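Local atomic coordinates of endo-beta-N-acetylglucosaminidase F1 (Bacteroides thetaiotaomicron VPI-5482, PDB entry 6TCV), a protein that hydrolyses high-mannose N-glycans as an endo-beta-N-acetylglucosaminidase, probably cutting between the two N-acetylglucosamines of the glycan core. Residues Val167-Leu172 / Tyr398-Gly403; Glu175-Asn180 / Asn220-Tyr225; Phe268-Ala273 / Lys317-Asp322; Ala431-Phe436 / Tyr445-Asp450. The protein carries 2 engineered substitutions. One frame throughout, in Å; residues are numbered along the deposited sequence. Where two conformers were deposited one is given.

Contact 1: residues Val167-Leu172 / Tyr398-Gly403; sequences VMQGYL and YGWFMG
Residues Gln169-Leu172 and Trp400-Gly403 form a buried pair of parallel strands, the first strand of a curled sheet laid against its last; this join fits the closure of the beta/alpha barrel expected of a family 18 glycosidase. The short axes approach to 4.7 Å with 24° between their directions, and the chains are stitched alternately: Gln169 N to Gly399 O, Phe401 N to Gln169 O, Tyr171 N to Phe401 O and Gly403 N to Tyr171 O, all 2.9-3.0 Å. On the face bearing Gln169, Trp400, Tyr171 and Met402, Gln169 CB sits over the six-membered ring of Trp400, 3.6 Å from its centroid. Trp400 turns its indole there with CG anti to its own carbonyl carbon (chi1 -62°), and the Gln169 amide slants across it, the planes 29° apart. A water donates to both Gln169 OE1 and Gly399 O, while Gln169 NE2 bonds Asp197. Replacing Trp400 by an alanine would probably leave the stem of Gln169 without its ring face and open a gap beside Val198 and Ile350. On the other face, Gly170 CA lies 3.7 Å from the centroid of the Phe401 ring, where a side chain at Gly170 would collide. Met168 bends its thioether so that CE comes to 3.3 Å from Trp400 O. Strand 198-209 flanks the far edge of 169-175, helix 421-426 packs on Met168 and Phe401, and strand 350-353 meets Tyr171, Trp400 and Met402.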
# COMPACT_ATOMS: atom_id res chain seq x y z
N VAL A 167 3.61 -0.20 -16.03
CA VAL A 167 2.37 -0.93 -16.20
C VAL A 167 1.34 -0.60 -15.12
O VAL A 167 1.66 -0.23 -13.99
CB VAL A 167 2.65 -2.43 -16.31
CG1 VAL A 167 3.54 -2.68 -17.58
CG2 VAL A 167 3.23 -2.96 -15.08
N MET A 168 0.09 -0.87 -15.40
CA MET A 168 -0.95 -0.82 -14.38
C MET A 168 -0.72 -1.98 -13.40
O MET A 168 -0.16 -3.03 -13.76
CB MET A 168 -2.34 -0.98 -15.02
CG MET A 168 -2.73 0.23 -15.86
SD MET A 168 -4.48 0.33 -16.17
CE MET A 168 -5.05 0.81 -14.53
N GLN A 169 -1.17 -1.79 -12.16
CA GLN A 169 -1.00 -2.76 -11.08
C GLN A 169 -2.35 -3.10 -10.48
O GLN A 169 -3.30 -2.30 -10.52
CB GLN A 169 -0.05 -2.23 -10.02
CG GLN A 169 1.36 -2.05 -10.59
CD GLN A 169 2.27 -1.45 -9.58
OE1 GLN A 169 2.39 -0.22 -9.44
NE2 GLN A 169 2.92 -2.30 -8.82
N GLY A 170 -2.44 -4.29 -9.89
CA GLY A 170 -3.66 -4.77 -9.29
C GLY A 170 -3.74 -4.60 -7.78
O GLY A 170 -2.74 -4.74 -7.07
N TYR A 171 -4.94 -4.33 -7.28
CA TYR A 171 -5.23 -4.09 -5.86
C TYR A 171 -6.47 -4.90 -5.50
O TYR A 171 -7.56 -4.61 -6.01
CB TYR A 171 -5.46 -2.59 -5.68
CG TYR A 171 -5.55 -2.10 -4.25
CD1 TYR A 171 -6.66 -2.31 -3.46
CD2 TYR A 171 -4.51 -1.38 -3.70
CE1 TYR A 171 -6.73 -1.85 -2.15
CE2 TYR A 171 -4.59 -0.89 -2.38
CZ TYR A 171 -5.69 -1.15 -1.64
OH TYR A 171 -5.81 -0.68 -0.34
N LEU A 172 -6.33 -5.90 -4.62
CA LEU A 172 -7.39 -6.87 -4.38
C LEU A 172 -7.74 -6.95 -2.91
O LEU A 172 -6.89 -7.26 -2.09
CB LEU A 172 -6.92 -8.25 -4.87
CG LEU A 172 -7.97 -9.35 -4.80
CD1 LEU A 172 -9.12 -9.03 -5.73
CD2 LEU A 172 -7.32 -10.69 -5.21
N TYR A 398 -4.22 6.00 -15.52
CA TYR A 398 -4.48 5.35 -14.25
C TYR A 398 -3.41 4.32 -13.91
O TYR A 398 -2.92 3.59 -14.77
CB TYR A 398 -5.87 4.68 -14.27
CG TYR A 398 -6.98 5.69 -14.30
CD1 TYR A 398 -7.41 6.32 -13.13
CD2 TYR A 398 -7.59 6.11 -15.48
CE1 TYR A 398 -8.37 7.30 -13.14
CE2 TYR A 398 -8.54 7.13 -15.50
CZ TYR A 398 -8.93 7.72 -14.34
OH TYR A 398 -9.87 8.67 -14.36
N GLY A 399 -3.10 4.22 -12.61
CA GLY A 399 -2.08 3.29 -12.16
C GLY A 399 -2.59 1.94 -11.69
O GLY A 399 -1.80 0.98 -11.63
N TRP A 400 -3.88 1.82 -11.34
CA TRP A 400 -4.39 0.66 -10.60
C TRP A 400 -5.73 0.20 -11.14
O TRP A 400 -6.55 1.01 -11.59
CB TRP A 400 -4.53 1.01 -9.07
CG TRP A 400 -3.20 1.34 -8.48
CD1 TRP A 400 -2.55 2.53 -8.47
CD2 TRP A 400 -2.29 0.41 -7.86
NE1 TRP A 400 -1.28 2.40 -7.93
CE2 TRP A 400 -1.12 1.10 -7.55
CE3 TRP A 400 -2.37 -0.96 -7.54
CZ2 TRP A 400 -0.02 0.49 -6.96
CZ3 TRP A 400 -1.28 -1.54 -6.94
CH2 TRP A 400 -0.16 -0.84 -6.66
N PHE A 401 -5.98 -1.09 -10.99
CA PHE A 401 -7.31 -1.66 -11.07
C PHE A 401 -7.60 -2.37 -9.75
O PHE A 401 -6.71 -3.05 -9.22
CB PHE A 401 -7.49 -2.61 -12.29
CG PHE A 401 -6.44 -3.67 -12.41
CD1 PHE A 401 -5.26 -3.43 -13.08
CD2 PHE A 401 -6.65 -4.94 -11.87
CE1 PHE A 401 -4.28 -4.40 -13.15
CE2 PHE A 401 -5.68 -5.92 -11.98
CZ PHE A 401 -4.50 -5.66 -12.61
N MET A 402 -8.81 -2.22 -9.24
CA MET A 402 -9.19 -2.75 -7.93
C MET A 402 -10.24 -3.83 -8.11
O MET A 402 -11.13 -3.71 -8.97
CB MET A 402 -9.62 -1.65 -7.00
CG MET A 402 -10.02 -2.09 -5.59
SD MET A 402 -11.76 -2.60 -5.40
CE MET A 402 -12.42 -1.08 -4.66
N GLY A 403 -10.14 -4.86 -7.28
CA GLY A 403 -11.14 -5.91 -7.17
C GLY A 403 -11.43 -6.19 -5.71
O GLY A 403 -10.61 -5.94 -4.83
O HOH W 1 0.90 1.53 -10.99

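Contact 2: residues Glu175-Asn180 / Asn220-Tyr225; sequences EVNDVN and NPNVQY. With MAN (alpha-D-mannopyranose), chain B; MAN (alpha-D-mannopyranose), chain C; MAN (alpha-D-mannopyranose), chain D; BMA (beta-D-mannopyranose), chain E.
Asn177 OD1 receives two amide groups from the facing segment: Asn222 ND2 at 2.9 Å and, weakly, Asn220 ND2 at 3.1 Å. The Asn222 donor stands well above the carbonyl plane of Asn177, 45° out of it, and the two side chains cross at about a right angle. With its oxygen held this way, the Asn177 amide turns its nitrogen to the bound high-mannose glycan, ND2 lying 3.1 Å from O2 of the chain C mannose. Asn220 also faces both ways. Its CG is tucked between the backbone N and the carbonyl carbon (chi1 73°), which brings OD1 over the first turn of helix 221-228 and leaves ND2 facing Asn177 and the sugar. This is an N-cap: Asn220 OD1 accepts from Val223 N at 3.0 Å and more weakly from Asn222 N. On its other side Asn220 ND2 donates almost straight, at 172°, to O3 of the chain C mannose, 3.0 Å away. Behind the amides Val176 CG2 meets Val223 CG2 at 3.8 Å, and Lys439 bonds both Asn222 OD1 and Asn177 O. At the end of strand 169-175, just before the loop, Glu175 divides its carboxylate among three sugars: OE1 accepts from O6 of the chain C mannose, whereas OE2 accepts from O2 of the beta-mannose and from O6 of the chain D mannose. Asp178 OD2 accepts from O4 of that same chain D mannose at 2.6 Å.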
# COMPACT_ATOMS: atom_id res chain seq x y z
N GLU A 175 -12.37 -10.72 1.50
CA GLU A 175 -13.24 -10.81 2.67
C GLU A 175 -12.75 -12.01 3.47
O GLU A 175 -13.15 -13.15 3.24
CB GLU A 175 -14.69 -10.95 2.25
CG GLU A 175 -15.34 -9.69 1.72
CD GLU A 175 -16.08 -8.84 2.75
OE1 GLU A 175 -15.67 -8.82 3.93
OE2 GLU A 175 -17.07 -8.21 2.37
N VAL A 176 -11.81 -11.77 4.38
CA VAL A 176 -11.14 -12.86 5.09
C VAL A 176 -12.02 -13.57 6.07
O VAL A 176 -11.63 -14.62 6.59
CB VAL A 176 -9.81 -12.39 5.70
CG1 VAL A 176 -8.85 -11.93 4.63
CG2 VAL A 176 -10.00 -11.31 6.80
N ASN A 177 -13.23 -13.06 6.37
CA ASN A 177 -14.19 -13.85 7.10
C ASN A 177 -14.46 -15.15 6.37
O ASN A 177 -14.86 -16.17 6.98
CB ASN A 177 -15.49 -13.11 7.39
CG ASN A 177 -15.33 -12.03 8.38
OD1 ASN A 177 -14.43 -12.04 9.22
ND2 ASN A 177 -16.23 -11.08 8.32
N ASP A 178 -14.35 -15.11 5.02
CA ASP A 178 -14.79 -16.22 4.21
C ASP A 178 -13.70 -16.84 3.34
O ASP A 178 -13.73 -18.06 3.14
CB ASP A 178 -15.92 -15.83 3.20
CG ASP A 178 -17.16 -15.27 3.84
OD1 ASP A 178 -17.40 -15.58 5.00
OD2 ASP A 178 -18.00 -14.79 3.09
N VAL A 179 -12.73 -16.08 2.87
CA VAL A 179 -11.81 -16.51 1.81
C VAL A 179 -10.38 -16.36 2.26
O VAL A 179 -9.95 -15.30 2.75
CB VAL A 179 -12.07 -15.73 0.50
CG1 VAL A 179 -11.11 -16.15 -0.62
CG2 VAL A 179 -13.54 -15.98 0.01
N ASN A 180 -9.63 -17.44 2.03
CA ASN A 180 -8.19 -17.49 2.33
C ASN A 180 -7.42 -16.60 1.34
O ASN A 180 -7.56 -16.77 0.12
CB ASN A 180 -7.76 -18.95 2.16
CG ASN A 180 -6.34 -19.24 2.62
OD1 ASN A 180 -5.46 -18.35 2.61
ND2 ASN A 180 -6.09 -20.49 2.96
N ASN A 220 -11.40 -9.38 14.58
CA ASN A 220 -12.35 -10.46 14.74
C ASN A 220 -11.62 -11.79 14.68
O ASN A 220 -10.42 -11.86 14.35
CB ASN A 220 -13.52 -10.34 13.76
CG ASN A 220 -13.14 -10.66 12.34
OD1 ASN A 220 -12.48 -11.67 12.07
ND2 ASN A 220 -13.69 -9.90 11.40
N PRO A 221 -12.28 -12.88 15.02
CA PRO A 221 -11.52 -14.15 15.10
C PRO A 221 -10.91 -14.60 13.80
O PRO A 221 -9.85 -15.26 13.81
CB PRO A 221 -12.55 -15.16 15.62
CG PRO A 221 -13.55 -14.33 16.37
CD PRO A 221 -13.64 -13.04 15.57
N ASN A 222 -11.47 -14.25 12.65
CA ASN A 222 -10.89 -14.63 11.38
C ASN A 222 -9.64 -13.82 11.07
O ASN A 222 -8.62 -14.37 10.60
CB ASN A 222 -11.94 -14.44 10.31
CG ASN A 222 -13.16 -15.29 10.55
OD1 ASN A 222 -13.08 -16.49 10.80
ND2 ASN A 222 -14.31 -14.63 10.61
N VAL A 223 -9.69 -12.50 11.29
CA VAL A 223 -8.52 -11.67 11.13
C VAL A 223 -7.42 -12.12 12.09
O VAL A 223 -6.25 -12.27 11.70
CB VAL A 223 -8.89 -10.18 11.30
CG1 VAL A 223 -7.67 -9.31 11.28
CG2 VAL A 223 -9.84 -9.74 10.23
N GLN A 224 -7.78 -12.33 13.34
CA GLN A 224 -6.79 -12.71 14.34
C GLN A 224 -6.14 -14.03 13.97
O GLN A 224 -4.93 -14.20 14.16
CB GLN A 224 -7.42 -12.74 15.71
CG GLN A 224 -6.37 -12.88 16.86
CD GLN A 224 -5.50 -11.63 16.91
OE1 GLN A 224 -6.01 -10.52 17.03
NE2 GLN A 224 -4.18 -11.80 16.88
N TYR A 225 -6.92 -14.98 13.44
CA TYR A 225 -6.36 -16.28 13.06
C TYR A 225 -5.30 -16.09 11.97
O TYR A 225 -4.24 -16.72 12.00
CB TYR A 225 -7.46 -17.19 12.53
CG TYR A 225 -6.96 -18.59 12.32
CD1 TYR A 225 -6.40 -18.96 11.11
CD2 TYR A 225 -7.08 -19.56 13.32
CE1 TYR A 225 -5.95 -20.22 10.92
CE2 TYR A 225 -6.65 -20.84 13.09
CZ TYR A 225 -6.08 -21.15 11.91
OH TYR A 225 -5.63 -22.45 11.72
C1 MAN B . -17.13 -10.08 12.05
C2 MAN B . -16.73 -11.54 11.90
C3 MAN B . -17.78 -12.31 11.11
C4 MAN B . -19.15 -12.12 11.75
C5 MAN B . -19.44 -10.63 11.80
C6 MAN B . -20.74 -10.31 12.48
O2 MAN B . -16.53 -12.09 13.21
O3 MAN B . -17.40 -13.67 11.06
O4 MAN B . -20.16 -12.75 10.97
O5 MAN B . -18.43 -9.98 12.59
O6 MAN B . -21.03 -8.90 12.35
C1 MAN C . -18.23 -7.75 9.58
C2 MAN C . -17.39 -8.04 10.81
C3 MAN C . -16.19 -7.11 10.82
C4 MAN C . -15.40 -7.20 9.52
C5 MAN C . -16.31 -7.00 8.31
C6 MAN C . -15.63 -7.33 7.00
O2 MAN C . -17.03 -9.44 10.78
O3 MAN C . -15.32 -7.48 11.89
O4 MAN C . -14.44 -6.15 9.47
O5 MAN C . -17.44 -7.90 8.41
O6 MAN C . -16.56 -7.19 5.91
C1 MAN D . -21.90 -9.91 2.82
C2 MAN D . -22.18 -11.23 3.54
C3 MAN D . -20.87 -11.76 4.13
C4 MAN D . -19.85 -11.88 2.99
C5 MAN D . -19.64 -10.56 2.25
C6 MAN D . -18.77 -10.67 1.00
O2 MAN D . -22.64 -12.23 2.62
O3 MAN D . -21.06 -13.01 4.80
O4 MAN D . -18.55 -12.23 3.48
O5 MAN D . -20.93 -10.07 1.81
O6 MAN D . -18.53 -9.38 0.42
C1 BMA E . -20.30 -5.61 2.61
C2 BMA E . -20.24 -7.11 2.80
C3 BMA E . -21.55 -7.62 3.38
C4 BMA E . -21.94 -6.83 4.62
C5 BMA E . -21.86 -5.32 4.36
C6 BMA E . -22.05 -4.49 5.60
O2 BMA E . -19.19 -7.40 3.74
O3 BMA E . -21.49 -8.98 3.79
O4 BMA E . -23.29 -7.09 5.02
O5 BMA E . -20.55 -4.98 3.85
O6 BMA E . -21.07 -4.94 6.57

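Contact 3: residues Phe268-Ala273 / Lys317-Asp322; sequences FAREVA and KQAMPD
Ala273 and Ala319 meet methyl to methyl, CB to CB at 3.7 Å, where helix 262-278 packs beside the C-terminal end of helix 306-319. These helices lie one after another on the outside of the barrel, with strand 283-287 between them in sequence. The absence of longer side chains at the meeting point lets the backbones come near: Arg270 CA and Ala319 CA are 5.9 Å apart, Ala273 CA and Met320 CA 5.8 Å. The close-packed part continues inward through Met320, the first residue to leave helical geometry. Its CG lies between the backbone N and the carbonyl carbon (chi1 56°), and the chain beyond runs extended, so the thioether reaches along the flank of the first helix: Met320 SD is 3.9 Å from Ala273 CA, and Met320 CE ends 4.2 Å from Val272 CG1. Val272 and Met320 also both touch Val284 of strand 283-287, which places this side against the sheet. Lys317, buried on the far side of helix 306-319, points away from helix 262-278 and makes a salt bridge with Asp349. The outer side is looser. There Ala319 CB meets the flank of Arg270, 4.3 Å from its CG, and the exposed arginine runs on past it, with Glu315 as a long, weak ion-pair partner. What joins the two segments is therefore apolar contact alone; its hold rests on shape, on two methyls and a sulfur fitting close, and the charged groups near it, Lys317 with Asp349 for one, find partners that are not across this contact.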
# COMPACT_ATOMS: atom_id res chain seq x y z
N PHE A 268 -3.53 6.13 17.16
CA PHE A 268 -4.06 5.02 16.38
C PHE A 268 -3.14 4.71 15.21
O PHE A 268 -2.89 3.52 14.92
CB PHE A 268 -5.49 5.35 15.91
CG PHE A 268 -6.17 4.20 15.25
CD1 PHE A 268 -6.60 3.10 15.99
CD2 PHE A 268 -6.31 4.17 13.88
CE1 PHE A 268 -7.20 2.04 15.34
CE2 PHE A 268 -6.88 3.12 13.25
CZ PHE A 268 -7.32 2.06 14.00
N ALA A 269 -2.58 5.76 14.58
CA ALA A 269 -1.62 5.55 13.50
C ALA A 269 -0.43 4.74 13.99
O ALA A 269 0.04 3.83 13.29
CB ALA A 269 -1.12 6.91 13.03
N ARG A 270 0.06 5.04 15.19
CA ARG A 270 1.21 4.34 15.75
C ARG A 270 0.86 2.90 16.09
O ARG A 270 1.70 2.01 15.92
CB ARG A 270 1.77 5.15 16.93
CG ARG A 270 2.35 6.46 16.39
CD ARG A 270 2.53 7.55 17.41
NE ARG A 270 2.72 8.81 16.64
CZ ARG A 270 2.93 10.00 17.16
NH1 ARG A 270 3.00 10.12 18.46
NH2 ARG A 270 3.08 11.07 16.38
N GLU A 271 -0.39 2.64 16.50
CA GLU A 271 -0.84 1.26 16.72
C GLU A 271 -0.92 0.47 15.41
O GLU A 271 -0.48 -0.69 15.35
CB GLU A 271 -2.18 1.28 17.45
CG GLU A 271 -2.63 -0.09 17.89
CD GLU A 271 -3.73 -0.05 18.88
OE1 GLU A 271 -3.58 0.70 19.90
OE2 GLU A 271 -4.64 -0.90 18.83
N VAL A 272 -1.46 1.10 14.37
CA VAL A 272 -1.49 0.45 13.07
C VAL A 272 -0.08 0.12 12.60
O VAL A 272 0.17 -0.99 12.10
CB VAL A 272 -2.25 1.33 12.07
CG1 VAL A 272 -2.06 0.85 10.62
CG2 VAL A 272 -3.72 1.39 12.41
N ALA A 273 0.86 1.06 12.71
CA ALA A 273 2.22 0.79 12.31
C ALA A 273 2.79 -0.36 13.11
O ALA A 273 3.58 -1.16 12.60
CB ALA A 273 3.07 2.05 12.44
N LYS A 317 1.65 7.43 7.79
CA LYS A 317 2.85 7.40 6.95
C LYS A 317 4.07 7.79 7.76
O LYS A 317 5.14 7.21 7.58
CB LYS A 317 2.65 8.32 5.76
CG LYS A 317 3.71 8.18 4.68
CD LYS A 317 3.60 6.92 3.92
CE LYS A 317 4.63 6.82 2.79
NZ LYS A 317 4.48 5.54 2.08
N GLN A 318 3.96 8.79 8.63
CA GLN A 318 5.10 9.18 9.44
C GLN A 318 5.62 8.02 10.28
O GLN A 318 6.82 7.94 10.52
CB GLN A 318 4.75 10.36 10.34
CG GLN A 318 4.38 11.64 9.64
CD GLN A 318 5.06 11.84 8.30
OE1 GLN A 318 6.26 12.02 8.24
NE2 GLN A 318 4.29 11.81 7.21
N ALA A 319 4.73 7.14 10.74
CA ALA A 319 5.09 6.03 11.62
C ALA A 319 5.57 4.82 10.83
O ALA A 319 6.27 3.98 11.40
CB ALA A 319 3.88 5.65 12.49
N MET A 320 5.23 4.71 9.55
CA MET A 320 5.71 3.61 8.69
C MET A 320 5.99 4.17 7.29
O MET A 320 5.34 3.81 6.30
CB MET A 320 4.77 2.40 8.66
CG MET A 320 3.33 2.62 8.26
SD MET A 320 2.42 1.06 8.47
CE MET A 320 0.87 1.41 7.63
N PRO A 321 7.07 4.98 7.18
CA PRO A 321 7.28 5.69 5.92
C PRO A 321 7.67 4.79 4.78
O PRO A 321 7.52 5.20 3.61
CB PRO A 321 8.39 6.69 6.25
CG PRO A 321 9.04 6.12 7.46
CD PRO A 321 7.97 5.41 8.23
N ASP A 322 8.19 3.60 5.02
CA ASP A 322 8.50 2.71 3.90
C ASP A 322 7.32 1.82 3.49
O ASP A 322 7.46 1.07 2.52
CB ASP A 322 9.74 1.85 4.22
CG ASP A 322 9.54 0.99 5.43
OD1 ASP A 322 8.84 1.40 6.37
OD2 ASP A 322 10.16 -0.10 5.47

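Contact 4: residues Ala431-Phe436 / Tyr445-Asp450; sequences AAPTIF and YKYPDD
A small surface beta hairpin near the C-terminus pairs strand 435-436 with strand 445-446, and Phe436 opposite Tyr445 is its hydrogen-bonded antiparallel pair. Phe436 N gives to Tyr445 O at 2.9 Å, and Tyr445 N returns a straighter bond to Phe436 O at 2.8 Å. One step out, Tyr447 N reaches Thr434 O at 3.0 Å, but from far above the carbonyl plane (57° out of it), as the chains leave regular strand geometry. The Phe436 side chain folds back across the pairing because its CG sits between the backbone N and the carbonyl carbon (chi1 79°). Tyr445 CB lies over one face of the ring, 4.0 Å from the centroid, while two carbonyl oxygens meet its edge in plane: Lys446 O against CE1 at 3.4 Å and Asp450 O against CZ at 3.5 Å. Asn183, Pro408 and Leu451 add further contacts to this ring. An alanine in place of Phe436 is likely to leave Tyr445 CB and the turn at Asp450 without the ring they close upon, opening a gap toward Pro408. That turn is itself fastened by Asp450 OD2, which accepts from Lys446 N, and by Asp450 N bonding Lys446 O. The Tyr445 hydroxyl pairs with Asp441. At the outer end Tyr447 lies alongside Pro433, both pointing the same way, Tyr447 CD2 to Pro433 CG 3.8 Å. The peptide bond after Tyr447 is cis, and it sets Pro448 CB over the centre of the tyrosine ring, 3.8 Å above its plane.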
# COMPACT_ATOMS: atom_id res chain seq x y z
N ALA A 431 -4.48 -16.25 -17.05
CA ALA A 431 -4.67 -17.68 -17.28
C ALA A 431 -5.86 -18.20 -16.45
O ALA A 431 -6.14 -17.72 -15.37
CB ALA A 431 -3.42 -18.45 -16.81
N ALA A 432 -6.49 -19.25 -16.98
CA ALA A 432 -7.51 -19.93 -16.21
C ALA A 432 -6.94 -20.50 -14.92
O ALA A 432 -5.81 -21.02 -14.94
CB ALA A 432 -8.14 -21.04 -17.03
N PRO A 433 -7.67 -20.44 -13.81
CA PRO A 433 -7.15 -20.97 -12.54
C PRO A 433 -7.11 -22.48 -12.51
O PRO A 433 -7.98 -23.18 -13.06
CB PRO A 433 -8.12 -20.46 -11.48
CG PRO A 433 -9.40 -20.33 -12.22
CD PRO A 433 -9.02 -19.86 -13.63
N THR A 434 -6.10 -22.99 -11.86
CA THR A 434 -5.95 -24.42 -11.64
C THR A 434 -5.92 -24.80 -10.18
O THR A 434 -6.06 -26.00 -9.89
CB THR A 434 -4.68 -24.94 -12.30
OG1 THR A 434 -3.60 -24.25 -11.70
CG2 THR A 434 -4.67 -24.75 -13.80
N ILE A 435 -5.73 -23.88 -9.25
CA ILE A 435 -5.83 -24.23 -7.84
C ILE A 435 -6.63 -23.17 -7.08
O ILE A 435 -6.89 -22.08 -7.57
CB ILE A 435 -4.48 -24.49 -7.14
CG1 ILE A 435 -3.46 -23.36 -7.41
CG2 ILE A 435 -3.89 -25.86 -7.57
CD1 ILE A 435 -3.74 -22.01 -6.84
N PHE A 436 -6.99 -23.53 -5.86
CA PHE A 436 -7.64 -22.64 -4.92
C PHE A 436 -7.30 -23.12 -3.51
O PHE A 436 -6.78 -24.23 -3.32
CB PHE A 436 -9.17 -22.57 -5.15
CG PHE A 436 -9.93 -23.74 -4.59
CD1 PHE A 436 -10.00 -24.94 -5.31
CD2 PHE A 436 -10.56 -23.67 -3.34
CE1 PHE A 436 -10.66 -26.03 -4.79
CE2 PHE A 436 -11.21 -24.78 -2.85
CZ PHE A 436 -11.22 -25.93 -3.56
N TYR A 445 -5.57 -26.80 -3.31
CA TYR A 445 -6.56 -27.74 -3.84
C TYR A 445 -6.77 -27.54 -5.33
O TYR A 445 -6.59 -26.45 -5.86
CB TYR A 445 -7.88 -27.62 -3.12
CG TYR A 445 -7.83 -28.08 -1.70
CD1 TYR A 445 -7.86 -29.44 -1.38
CD2 TYR A 445 -7.68 -27.19 -0.65
CE1 TYR A 445 -7.81 -29.86 -0.05
CE2 TYR A 445 -7.66 -27.61 0.65
CZ TYR A 445 -7.67 -28.93 0.95
OH TYR A 445 -7.61 -29.35 2.27
N LYS A 446 -7.23 -28.61 -5.99
CA LYS A 446 -7.41 -28.56 -7.44
C LYS A 446 -8.71 -27.85 -7.78
O LYS A 446 -9.78 -28.18 -7.25
CB LYS A 446 -7.51 -29.99 -7.98
CG LYS A 446 -7.45 -30.04 -9.49
CD LYS A 446 -7.44 -31.51 -10.00
CE LYS A 446 -7.62 -31.61 -11.49
NZ LYS A 446 -6.74 -32.76 -12.00
N TYR A 447 -8.61 -26.82 -8.64
CA TYR A 447 -9.76 -26.09 -9.16
C TYR A 447 -10.12 -26.64 -10.53
O TYR A 447 -9.23 -26.69 -11.39
CB TYR A 447 -9.46 -24.59 -9.25
CG TYR A 447 -10.68 -23.85 -9.74
CD1 TYR A 447 -11.62 -23.39 -8.86
CD2 TYR A 447 -10.89 -23.67 -11.10
CE1 TYR A 447 -12.81 -22.81 -9.32
CE2 TYR A 447 -12.07 -23.08 -11.55
CZ TYR A 447 -13.00 -22.64 -10.65
OH TYR A 447 -14.17 -22.07 -11.12
N PRO A 448 -11.39 -27.00 -10.81
CA PRO A 448 -12.54 -26.86 -9.91
C PRO A 448 -12.91 -28.12 -9.14
O PRO A 448 -13.87 -28.10 -8.33
CB PRO A 448 -13.69 -26.59 -10.88
CG PRO A 448 -13.35 -27.42 -12.11
CD PRO A 448 -11.79 -27.37 -12.17
N ASP A 449 -12.16 -29.19 -9.36
CA ASP A 449 -12.60 -30.52 -8.92
C ASP A 449 -12.86 -30.59 -7.41
O ASP A 449 -13.78 -31.30 -6.98
CB ASP A 449 -11.51 -31.54 -9.27
CG ASP A 449 -11.21 -31.61 -10.75
OD1 ASP A 449 -10.93 -30.58 -11.35
OD2 ASP A 449 -11.14 -32.72 -11.31
N ASP A 450 -12.03 -29.92 -6.60
CA ASP A 450 -12.07 -30.01 -5.13
C ASP A 450 -12.99 -29.00 -4.44
O ASP A 450 -13.01 -28.95 -3.20
CB ASP A 450 -10.65 -29.90 -4.54
CG ASP A 450 -9.76 -31.07 -4.87
OD1 ASP A 450 -10.27 -32.15 -5.24
OD2 ASP A 450 -8.53 -30.94 -4.72

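In the fold
Contact 1 is buried in the barrel wall, whereas contact 4 lies on the surface, its hairpin about 24 Å from contact 1 between centres. Both rest on backbone pairing, yet contact 1 joins parallel strands 226 residues apart and contact 4 a local antiparallel pair. Strand 169-175 is shared: its first half makes contact 1 and its last residue, Glu175, opens contact 2, buried too although about 20 Å from the chain's centre, where polar amides and carboxylates hold sugar. Contact 3, across the chain's centre from contact 1, is apolar and partly buried, and joins a helix to the end of another and the residue after it. Contacts 2 and 3 are nested in the loop that contact 1 closes.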